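Local coordinates for putative endonuclease/exonuclease/phosphatase family protein (Bacteroides thetaiotaomicron, PDB 3MPR) that probably acts as a metal-dependent nuclease or related phosphoesterase of the endonuclease/exonuclease/phosphatase family, and binds magnesium, at residues K92-L103 / P119-K130; Y188-V196 / R226-P234. All coordinates share one frame; numbering follows the deposited sequence.

Contact 1: residues K92-L103 / P119-K130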
loop_
_atom_site.group_PDB
_atom_site.type_symbol
_atom_site.label_atom_id
_atom_site.label_comp_id
_atom_site.label_asym_id
_atom_site.label_seq_id
_atom_site.Cartn_x
_atom_site.Cartn_y
_atom_site.Cartn_z
ATOM N N LYS A 92 6.291 -17.990 -9.415
ATOM C CA LYS A 92 7.179 -17.977 -8.243
ATOM C C LYS A 92 7.277 -19.281 -7.440
ATOM O O LYS A 92 8.311 -19.554 -6.840
ATOM C CB LYS A 92 6.791 -16.842 -7.297
ATOM C CG LYS A 92 7.276 -15.476 -7.753
ATOM C CD LYS A 92 6.793 -14.403 -6.786
ATOM C CE LYS A 92 6.894 -13.018 -7.406
ATOM N NZ LYS A 92 8.198 -12.388 -7.103
ATOM N N PHE A 93 6.213 -20.084 -7.431
ATOM C CA PHE A 93 6.187 -21.271 -6.579
ATOM C C PHE A 93 5.731 -22.493 -7.345
ATOM O O PHE A 93 4.858 -22.395 -8.214
ATOM C CB PHE A 93 5.221 -21.067 -5.401
ATOM C CG PHE A 93 5.448 -19.791 -4.645
ATOM C CD1 PHE A 93 4.696 -18.665 -4.930
ATOM C CD2 PHE A 93 6.424 -19.718 -3.651
ATOM C CE1 PHE A 93 4.903 -17.479 -4.234
ATOM C CE2 PHE A 93 6.639 -18.537 -2.958
ATOM C CZ PHE A 93 5.879 -17.416 -3.250
ATOM N N ASP A 94 6.308 -23.641 -7.006
ATOM C CA ASP A 94 5.716 -24.926 -7.380
ATOM C C ASP A 94 5.002 -25.495 -6.166
ATOM O O ASP A 94 5.387 -25.217 -5.028
ATOM C CB ASP A 94 6.799 -25.922 -7.817
ATOM C CG ASP A 94 7.339 -25.625 -9.211
ATOM O OD1 ASP A 94 6.529 -25.363 -10.119
ATOM O OD2 ASP A 94 8.572 -25.655 -9.391
ATOM N N ILE A 95 3.970 -26.303 -6.402
ATOM C CA ILE A 95 3.322 -27.017 -5.312
ATOM C C ILE A 95 3.931 -28.394 -5.194
ATOM O O ILE A 95 3.953 -29.152 -6.160
ATOM C CB ILE A 95 1.827 -27.146 -5.530
ATOM C CG1 ILE A 95 1.168 -25.781 -5.326
ATOM C CG2 ILE A 95 1.242 -28.200 -4.575
ATOM C CD1 ILE A 95 -0.287 -25.745 -5.723
ATOM N N VAL A 96 4.457 -28.705 -4.018
ATOM C CA VAL A 96 5.015 -30.027 -3.767
ATOM C C VAL A 96 3.871 -30.942 -3.384
ATOM O O VAL A 96 3.776 -32.071 -3.858
ATOM C CB VAL A 96 6.045 -29.992 -2.627
ATOM C CG1 VAL A 96 6.584 -31.386 -2.346
ATOM C CG2 VAL A 96 7.190 -29.042 -2.961
ATOM N N GLU A 97 2.986 -30.425 -2.539
ATOM C CA GLU A 97 1.883 -31.190 -1.979
ATOM C C GLU A 97 0.818 -30.184 -1.563
ATOM O O GLU A 97 1.142 -29.053 -1.207
ATOM C CB GLU A 97 2.379 -31.934 -0.734
ATOM C CG GLU A 97 1.884 -33.331 -0.589
ATOM C CD GLU A 97 2.082 -33.876 0.811
ATOM O OE1 GLU A 97 3.224 -33.863 1.330
ATOM O OE2 GLU A 97 1.080 -34.314 1.392
ATOM N N LYS A 98 -0.448 -30.583 -1.605
ATOM C CA LYS A 98 -1.528 -29.720 -1.128
ATOM C C LYS A 98 -2.637 -30.569 -0.518
ATOM O O LYS A 98 -2.782 -31.743 -0.854
ATOM C CB LYS A 98 -2.102 -28.903 -2.270
ATOM C CG LYS A 98 -2.826 -29.748 -3.309
ATOM C CD LYS A 98 -3.520 -28.854 -4.335
ATOM C CE LYS A 98 -4.069 -29.670 -5.519
ATOM N NZ LYS A 98 -4.979 -28.821 -6.358
ATOM N N GLY A 99 -3.433 -29.976 0.360
ATOM C CA GLY A 99 -4.514 -30.720 0.992
ATOM C C GLY A 99 -5.486 -29.838 1.748
ATOM O O GLY A 99 -5.395 -28.607 1.713
ATOM N N ASP A 100 -6.424 -30.477 2.436
ATOM C CA ASP A 100 -7.417 -29.770 3.247
ATOM C C ASP A 100 -7.793 -30.697 4.385
ATOM O O ASP A 100 -7.811 -31.918 4.212
ATOM C CB ASP A 100 -8.687 -29.469 2.436
ATOM C CG ASP A 100 -8.386 -28.940 1.044
ATOM O OD1 ASP A 100 -8.116 -29.767 0.149
ATOM O OD2 ASP A 100 -8.423 -27.701 0.840
ATOM N N PHE A 101 -8.096 -30.124 5.537
ATOM C CA PHE A 101 -8.660 -30.881 6.644
ATOM C C PHE A 101 -9.724 -30.037 7.343
ATOM O O PHE A 101 -9.611 -28.805 7.396
ATOM C CB PHE A 101 -7.568 -31.365 7.622
ATOM C CG PHE A 101 -6.703 -30.260 8.204
ATOM C CD1 PHE A 101 -5.553 -29.840 7.553
ATOM C CD2 PHE A 101 -7.012 -29.691 9.431
ATOM C CE1 PHE A 101 -4.751 -28.841 8.098
ATOM C CE2 PHE A 101 -6.221 -28.690 9.978
ATOM C CZ PHE A 101 -5.086 -28.266 9.308
ATOM N N TRP A 102 -10.765 -30.689 7.858
ATOM C CA TRP A 102 -11.801 -29.979 8.605
ATOM C C TRP A 102 -11.380 -29.803 10.053
ATOM O O TRP A 102 -10.648 -30.621 10.594
ATOM C CB TRP A 102 -13.158 -30.698 8.488
ATOM C CG TRP A 102 -13.796 -30.416 7.159
ATOM C CD1 TRP A 102 -14.748 -29.481 6.894
ATOM C CD2 TRP A 102 -13.466 -31.018 5.902
ATOM N NE1 TRP A 102 -15.050 -29.475 5.558
ATOM C CE2 TRP A 102 -14.278 -30.413 4.926
ATOM C CE3 TRP A 102 -12.574 -32.022 5.511
ATOM C CZ2 TRP A 102 -14.221 -30.775 3.580
ATOM C CZ3 TRP A 102 -12.523 -32.386 4.170
ATOM C CH2 TRP A 102 -13.339 -31.763 3.225
ATOM N N LEU A 103 -11.814 -28.706 10.662
ATOM C CA LEU A 103 -11.443 -28.409 12.037
ATOM C C LEU A 103 -12.433 -29.124 12.951
ATOM O O LEU A 103 -13.407 -28.538 13.420
ATOM C CB LEU A 103 -11.444 -26.894 12.265
ATOM C CG LEU A 103 -10.524 -26.146 11.291
ATOM C CD1 LEU A 103 -10.621 -24.631 11.476
ATOM C CD2 LEU A 103 -9.067 -26.632 11.433
ATOM N N PRO A 119 -19.438 -26.365 9.603
ATOM C CA PRO A 119 -18.156 -27.007 9.283
ATOM C C PRO A 119 -17.153 -25.939 8.888
ATOM O O PRO A 119 -17.527 -24.919 8.313
ATOM C CB PRO A 119 -18.484 -27.883 8.074
ATOM C CG PRO A 119 -19.691 -27.209 7.446
ATOM C CD PRO A 119 -20.487 -26.692 8.618
ATOM N N ARG A 120 -15.890 -26.166 9.211
ATOM C CA ARG A 120 -14.843 -25.172 8.977
ATOM C C ARG A 120 -13.647 -25.913 8.417
ATOM O O ARG A 120 -13.291 -26.983 8.903
ATOM C CB ARG A 120 -14.470 -24.475 10.286
ATOM C CG ARG A 120 -15.654 -23.829 10.999
ATOM C CD ARG A 120 -16.151 -22.594 10.261
ATOM N NE ARG A 120 -17.253 -21.945 10.965
ATOM C CZ ARG A 120 -17.674 -20.705 10.726
ATOM N NH1 ARG A 120 -17.091 -19.967 9.790
ATOM N NH2 ARG A 120 -18.686 -20.199 11.427
ATOM N N ILE A 121 -13.029 -25.354 7.389
ATOM C CA ILE A 121 -11.986 -26.066 6.676
ATOM C C ILE A 121 -10.674 -25.293 6.727
ATOM O O ILE A 121 -10.664 -24.060 6.703
ATOM C CB ILE A 121 -12.417 -26.349 5.209
ATOM C CG1 ILE A 121 -11.552 -27.448 4.576
ATOM C CG2 ILE A 121 -12.387 -25.066 4.360
ATOM C CD1 ILE A 121 -11.971 -27.822 3.158
ATOM N N CYS A 122 -9.576 -26.032 6.847
ATOM C CA CYS A 122 -8.244 -25.476 6.711
ATOM C C CYS A 122 -7.635 -26.081 5.455
ATOM O O CYS A 122 -7.593 -27.307 5.308
ATOM C CB CYS A 122 -7.388 -25.811 7.937
ATOM S SG CYS A 122 -5.681 -25.273 7.784
ATOM N N SER A 123 -7.210 -25.224 4.529
ATOM C CA SER A 123 -6.541 -25.671 3.319
ATOM C C SER A 123 -5.067 -25.298 3.408
ATOM O O SER A 123 -4.704 -24.286 4.006
ATOM C CB SER A 123 -7.164 -25.031 2.074
ATOM O OG SER A 123 -8.531 -25.372 1.959
ATOM N N TRP A 124 -4.212 -26.110 2.802
ATOM C CA TRP A 124 -2.790 -25.887 2.935
ATOM C C TRP A 124 -2.068 -26.312 1.677
ATOM O O TRP A 124 -2.595 -27.079 0.855
ATOM C CB TRP A 124 -2.249 -26.654 4.154
ATOM C CG TRP A 124 -2.462 -28.154 4.025
ATOM C CD1 TRP A 124 -3.555 -28.869 4.416
ATOM C CD2 TRP A 124 -1.562 -29.085 3.420
ATOM N NE1 TRP A 124 -3.384 -30.205 4.101
ATOM C CE2 TRP A 124 -2.160 -30.359 3.498
ATOM C CE3 TRP A 124 -0.294 -28.967 2.838
ATOM C CZ2 TRP A 124 -1.542 -31.503 2.996
ATOM C CZ3 TRP A 124 0.323 -30.098 2.349
ATOM C CH2 TRP A 124 -0.303 -31.355 2.425
ATOM N N GLY A 125 -0.861 -25.792 1.523
ATOM C CA GLY A 125 0.024 -26.227 0.471
ATOM C C GLY A 125 1.437 -26.265 1.011
ATOM O O GLY A 125 1.821 -25.426 1.821
ATOM N N HIS A 126 2.190 -27.266 0.579
ATOM C CA HIS A 126 3.636 -27.320 0.769
ATOM C C HIS A 126 4.234 -26.724 -0.501
ATOM O O HIS A 126 4.149 -27.327 -1.572
ATOM C CB HIS A 126 4.041 -28.789 0.947
ATOM C CG HIS A 126 5.516 -29.037 1.023
ATOM N ND1 HIS A 126 6.034 -30.254 1.418
ATOM C CD2 HIS A 126 6.580 -28.252 0.730
ATOM C CE1 HIS A 126 7.354 -30.204 1.371
ATOM N NE2 HIS A 126 7.710 -29.002 0.953
ATOM N N PHE A 127 4.802 -25.525 -0.391
ATOM C CA PHE A 127 5.327 -24.813 -1.557
ATOM C C PHE A 127 6.842 -24.864 -1.664
ATOM O O PHE A 127 7.532 -25.021 -0.662
ATOM C CB PHE A 127 4.901 -23.339 -1.516
ATOM C CG PHE A 127 3.438 -23.134 -1.720
ATOM C CD1 PHE A 127 2.573 -23.169 -0.644
ATOM C CD2 PHE A 127 2.926 -22.908 -2.991
ATOM C CE1 PHE A 127 1.219 -23.000 -0.827
ATOM C CE2 PHE A 127 1.556 -22.738 -3.186
ATOM C CZ PHE A 127 0.705 -22.778 -2.100
ATOM N N LYS A 128 7.346 -24.703 -2.888
ATOM C CA LYS A 128 8.773 -24.596 -3.136
ATOM C C LYS A 128 9.041 -23.372 -4.021
ATOM O O LYS A 128 8.486 -23.255 -5.112
ATOM C CB LYS A 128 9.295 -25.859 -3.825
ATOM C CG LYS A 128 10.804 -25.852 -4.070
ATOM C CD LYS A 128 11.279 -27.189 -4.618
ATOM C CE LYS A 128 12.788 -27.281 -4.639
ATOM N NZ LYS A 128 13.249 -28.543 -5.283
ATOM N N CYS A 129 9.900 -22.475 -3.552
ATOM C CA CYS A 129 10.228 -21.281 -4.307
ATOM C C CYS A 129 11.059 -21.658 -5.527
ATOM O O CYS A 129 12.071 -22.358 -5.414
ATOM C CB CYS A 129 10.973 -20.282 -3.419
ATOM S SG CYS A 129 10.013 -19.791 -1.969
ATOM N N LYS A 130 10.622 -21.205 -6.691
ATOM C CA LYS A 130 11.314 -21.529 -7.934
ATOM C C LYS A 130 12.718 -20.925 -7.997
ATOM O O LYS A 130 13.623 -21.519 -8.583
ATOM C CB LYS A 130 10.487 -21.091 -9.144
ATOM C CG LYS A 130 9.254 -21.950 -9.376
ATOM C CD LYS A 130 8.514 -21.538 -10.643
ATOM C CE LYS A 130 7.474 -22.574 -11.021
ATOM N NZ LYS A 130 6.693 -22.212 -12.249
HETATM O O HOH W 1 5.950 -24.807 -12.842
HETATM O O HOH W 2 10.259 -24.962 -7.182
HETATM O O HOH W 3 3.975 -31.647 2.770
HETATM O O HOH W 4 -4.878 -32.472 5.129
#

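Contact 2: residues Y188-V196 / R226-P234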
loop_
_atom_site.group_PDB
_atom_site.type_symbol
_atom_site.label_atom_id
_atom_site.label_comp_id
_atom_site.label_asym_id
_atom_site.label_seq_id
_atom_site.Cartn_x
_atom_site.Cartn_y
_atom_site.Cartn_z
ATOM N N TYR A 188 -6.394 -17.342 20.436
ATOM C CA TYR A 188 -5.212 -16.603 20.000
ATOM C C TYR A 188 -3.993 -17.083 20.805
ATOM O O TYR A 188 -2.936 -17.426 20.242
ATOM C CB TYR A 188 -5.428 -15.089 20.184
ATOM C CG TYR A 188 -4.187 -14.253 19.916
ATOM C CD1 TYR A 188 -3.268 -14.005 20.923
ATOM C CD2 TYR A 188 -3.932 -13.723 18.648
ATOM C CE1 TYR A 188 -2.130 -13.256 20.695
ATOM C CE2 TYR A 188 -2.788 -12.972 18.404
ATOM C CZ TYR A 188 -1.894 -12.742 19.438
ATOM O OH TYR A 188 -0.764 -11.998 19.235
ATOM N N ASP A 189 -4.152 -17.130 22.125
ATOM C CA ASP A 189 -3.091 -17.592 23.010
ATOM C C ASP A 189 -2.664 -18.997 22.626
ATOM O O ASP A 189 -1.504 -19.360 22.780
ATOM C CB ASP A 189 -3.555 -17.626 24.476
ATOM C CG ASP A 189 -3.990 -16.270 24.998
ATOM O OD1 ASP A 189 -3.636 -15.235 24.393
ATOM O OD2 ASP A 189 -4.689 -16.245 26.036
ATOM N N ALA A 190 -3.609 -19.796 22.144
ATOM C CA ALA A 190 -3.301 -21.189 21.823
ATOM C C ALA A 190 -2.207 -21.309 20.754
ATOM O O ALA A 190 -1.390 -22.239 20.790
ATOM C CB ALA A 190 -4.558 -21.946 21.428
ATOM N N PHE A 191 -2.160 -20.355 19.824
ATOM C CA PHE A 191 -1.128 -20.377 18.789
ATOM C C PHE A 191 0.240 -19.901 19.263
ATOM O O PHE A 191 1.269 -20.414 18.810
ATOM C CB PHE A 191 -1.563 -19.558 17.559
ATOM C CG PHE A 191 -2.713 -20.171 16.793
ATOM C CD1 PHE A 191 -2.508 -21.275 15.984
ATOM C CD2 PHE A 191 -3.988 -19.643 16.884
ATOM C CE1 PHE A 191 -3.554 -21.855 15.278
ATOM C CE2 PHE A 191 -5.046 -20.213 16.180
ATOM C CZ PHE A 191 -4.828 -21.318 15.377
ATOM N N VAL A 192 0.264 -18.911 20.153
ATOM C CA VAL A 192 1.507 -18.193 20.422
ATOM C C VAL A 192 2.140 -18.381 21.795
ATOM O O VAL A 192 3.317 -18.063 21.969
ATOM C CB VAL A 192 1.336 -16.666 20.231
ATOM C CG1 VAL A 192 0.979 -16.332 18.792
ATOM C CG2 VAL A 192 0.291 -16.115 21.207
ATOM N N SER A 193 1.368 -18.852 22.771
ATOM C CA SER A 193 1.828 -18.845 24.162
ATOM C C SER A 193 3.065 -19.693 24.417
ATOM O O SER A 193 3.809 -19.419 25.352
ATOM C CB SER A 193 0.717 -19.289 25.117
ATOM O OG SER A 193 0.539 -20.695 25.034
ATOM N N LYS A 194 3.282 -20.730 23.611
ATOM C CA LYS A 194 4.476 -21.570 23.758
ATOM C C LYS A 194 5.553 -21.291 22.703
ATOM O O LYS A 194 6.529 -22.029 22.589
ATOM C CB LYS A 194 4.107 -23.062 23.724
ATOM C CG LYS A 194 3.046 -23.482 24.729
ATOM C CD LYS A 194 3.450 -23.136 26.157
ATOM C CE LYS A 194 2.362 -23.537 27.148
ATOM N NZ LYS A 194 2.644 -23.053 28.533
ATOM N N GLY A 195 5.376 -20.233 21.919
ATOM C CA GLY A 195 6.359 -19.884 20.908
ATOM C C GLY A 195 6.474 -20.825 19.713
ATOM O O GLY A 195 7.463 -20.762 18.975
ATOM N N VAL A 196 5.479 -21.691 19.515
ATOM C CA VAL A 196 5.426 -22.533 18.316
ATOM C C VAL A 196 5.235 -21.661 17.077
ATOM O O VAL A 196 5.838 -21.919 16.030
ATOM C CB VAL A 196 4.292 -23.601 18.397
ATOM C CG1 VAL A 196 4.160 -24.371 17.084
ATOM C CG2 VAL A 196 4.555 -24.573 19.553
ATOM N N ARG A 226 -7.895 -7.315 16.334
ATOM C CA ARG A 226 -7.422 -7.971 15.125
ATOM C C ARG A 226 -8.023 -9.379 15.133
ATOM O O ARG A 226 -7.833 -10.143 16.090
ATOM C CB ARG A 226 -5.887 -8.031 15.110
ATOM C CG ARG A 226 -5.208 -6.680 15.442
ATOM C CD ARG A 226 -3.689 -6.740 15.301
ATOM N NE ARG A 226 -3.087 -7.831 16.058
ATOM C CZ ARG A 226 -2.811 -7.792 17.360
ATOM N NH1 ARG A 226 -3.068 -6.704 18.072
ATOM N NH2 ARG A 226 -2.256 -8.842 17.944
ATOM N N ILE A 227 -8.796 -9.716 14.102
ATOM C CA ILE A 227 -9.359 -11.058 14.023
ATOM C C ILE A 227 -8.806 -11.835 12.825
ATOM O O ILE A 227 -8.999 -13.053 12.702
ATOM C CB ILE A 227 -10.905 -11.039 14.035
ATOM C CG1 ILE A 227 -11.469 -10.393 12.768
ATOM C CG2 ILE A 227 -11.415 -10.343 15.303
ATOM C CD1 ILE A 227 -12.993 -10.472 12.681
ATOM N N ASP A 228 -8.101 -11.123 11.952
ATOM C CA ASP A 228 -7.400 -11.750 10.846
ATOM C C ASP A 228 -5.926 -11.673 11.188
ATOM O O ASP A 228 -5.416 -10.588 11.455
ATOM C CB ASP A 228 -7.687 -10.978 9.555
ATOM C CG ASP A 228 -9.173 -10.884 9.269
ATOM O OD1 ASP A 228 -9.796 -9.842 9.583
ATOM O OD2 ASP A 228 -9.723 -11.883 8.766
ATOM N N HIS A 229 -5.243 -12.819 11.193
ATOM C CA HIS A 229 -3.857 -12.864 11.622
ATOM C C HIS A 229 -3.010 -13.575 10.591
ATOM O O HIS A 229 -3.512 -14.376 9.792
ATOM C CB HIS A 229 -3.709 -13.659 12.932
ATOM C CG HIS A 229 -4.558 -13.161 14.057
ATOM N ND1 HIS A 229 -4.356 -11.933 14.656
ATOM C CD2 HIS A 229 -5.599 -13.733 14.709
ATOM C CE1 HIS A 229 -5.243 -11.769 15.621
ATOM N NE2 HIS A 229 -6.007 -12.847 15.676
ATOM N N ILE A 230 -1.717 -13.289 10.639
ATOM C CA ILE A 230 -0.732 -14.121 9.964
ATOM C C ILE A 230 0.264 -14.584 11.019
ATOM O O ILE A 230 1.003 -13.778 11.572
ATOM C CB ILE A 230 -0.031 -13.358 8.828
ATOM C CG1 ILE A 230 -1.077 -12.914 7.784
ATOM C CG2 ILE A 230 1.041 -14.226 8.177
ATOM C CD1 ILE A 230 -0.483 -12.213 6.548
ATOM N N PHE A 231 0.244 -15.882 11.322
ATOM C CA PHE A 231 1.157 -16.473 12.292
ATOM C C PHE A 231 2.260 -17.166 11.512
ATOM O O PHE A 231 1.996 -17.758 10.455
ATOM C CB PHE A 231 0.428 -17.521 13.138
ATOM C CG PHE A 231 -0.668 -16.961 14.017
ATOM C CD1 PHE A 231 -0.357 -16.235 15.159
ATOM C CD2 PHE A 231 -2.002 -17.192 13.719
ATOM C CE1 PHE A 231 -1.357 -15.740 15.984
ATOM C CE2 PHE A 231 -3.006 -16.701 14.535
ATOM C CZ PHE A 231 -2.684 -15.981 15.677
ATOM N N VAL A 232 3.490 -17.109 12.017
ATOM C CA VAL A 232 4.605 -17.736 11.317
ATOM C C VAL A 232 5.521 -18.475 12.277
ATOM O O VAL A 232 5.599 -18.140 13.452
ATOM C CB VAL A 232 5.455 -16.706 10.524
ATOM C CG1 VAL A 232 4.610 -15.994 9.477
ATOM C CG2 VAL A 232 6.102 -15.696 11.460
ATOM N N SER A 233 6.234 -19.471 11.773
ATOM C CA SER A 233 7.249 -20.122 12.599
ATOM C C SER A 233 8.291 -19.081 13.022
ATOM O O SER A 233 8.565 -18.138 12.291
ATOM C CB SER A 233 7.915 -21.270 11.823
ATOM O OG SER A 233 6.969 -22.236 11.389
ATOM N N PRO A 234 8.881 -19.244 14.217
ATOM C CA PRO A 234 9.842 -18.235 14.681
ATOM C C PRO A 234 11.096 -18.190 13.808
ATOM O O PRO A 234 11.870 -17.243 13.913
ATOM C CB PRO A 234 10.205 -18.701 16.100
ATOM C CG PRO A 234 9.187 -19.744 16.462
ATOM C CD PRO A 234 8.674 -20.329 15.187
HETATM O O HOH W 5 -1.331 -9.299 21.161
HETATM O O HOH W 6 6.835 -24.009 13.567
#

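Contact 1: residues K92-L103 / P119-K130
D94 and K128 exchange two backbone hydrogen bonds, and the same antiparallel pairing runs on through G99 with W124 and F101 with C122. The register slips once, where H126 O receives V96 N at 2.8 Å and, more weakly, E97 N.

Among the rings, W124 lies flat over the opposite backbone: its CG sits between the backbone N and the carbonyl carbon (chi1 61°), which turns the indole across the sheet until G99 N stands 3.4 Å above the ring plane. A CB on G99 would collide with it. Replacing W124 by an alanine would probably leave a gap over G99 and rob the water that NE1 donates to, itself weakly bonded to D100 O, of that donor. Beyond it, C122 CB rests over one face of F101, while V96 CB stands above the centre of the H126 imidazole, 3.8 Å from its centroid.

Polar side chains add a third set of contacts. S123 OG donates to the anti lone pair of D100 OD2 at 2.6 Å, and that oxygen also accepts from V72 N. E97 OE2, at the edge of the W124 ring, is salt-bridged to R167; a water joins OE1 to H126 ND1, while H126 NE2 is hydrogen-bonded to E135. D94 OD1 and K130 NZ form a long salt bridge with a water between them; the ammonium also bonds T90 O.

V96 and E97 together facing H126 form a classic beta bulge, here in a border strand pair of the DNase I-like fold.

Contact 2: residues Y188-V196 / R226-P234
F191 and F231 meet as an offset stack, their centroids 4.9 Å apart and their planes inclined by 24°. The overlap is completed by the F191 methylene: CB stands over the centre of the F231 ring, 4.1 Å from its centroid, so the helix residue covers that face with its first carbon as well as with its ring. One phenyl group thus shows how a single strand side chain can receive several helix residues, each from a different direction.

Y188 takes the edge of the same ring, its CD2 lying near the F231 plane at 3.9 Å from CZ, with the two rings oblique to one another. Its CG is anti to the backbone N (chi1 173°), which carries the phenol out from the helix until its ring reaches the strand's side chains. There the Y188 ring also presents its edge to the face of H229 in an edge-to-face pair, CD2 standing 3.7 Å from H229 NE2. V192 adds a methyl group, CG1 touching F231 CE1 at 3.7 Å.

At the polar end, Y188 OH lies at the edge of the R226 guanidinium, the two planes steeply inclined. Both groups are held by D199, which accepts a hydrogen bond from the phenol and forms a salt bridge with R226. At the far end, past the turn that closes at G195, the P234 ring packs against main-chain oxygens, its CD 3.4 Å from V196 O.

This aromatic cluster seats helix 186-192 on strand 228-232, with F179 meeting F191, H229 and F231. L175 of the adjoining strand 173-178 touches F191 and F231, and A155 of helix 148-164 packs against F191.

Followed from the N terminus, the chain first makes contact 1, in which strand 93-102 leads through a connection without helix or strand to its neighbour 121-129. Strands 135-142 and 173-178 and the intervening helix 148-164 come next, before residues 188-196 open contact 2. That contact closes a longer loop, in which the chain adds strand 198-199 to this sheet and 206-208 to the other before strand 228-232 slots in between 173-178 and 198-199. The two closures are therefore in series, neither nested nor crossed. Contact 1 joins two strands at one border of the six-stranded sheet, whereas contact 2 fastens a helix to a strand nearer the other. Helix 148-164 touches both.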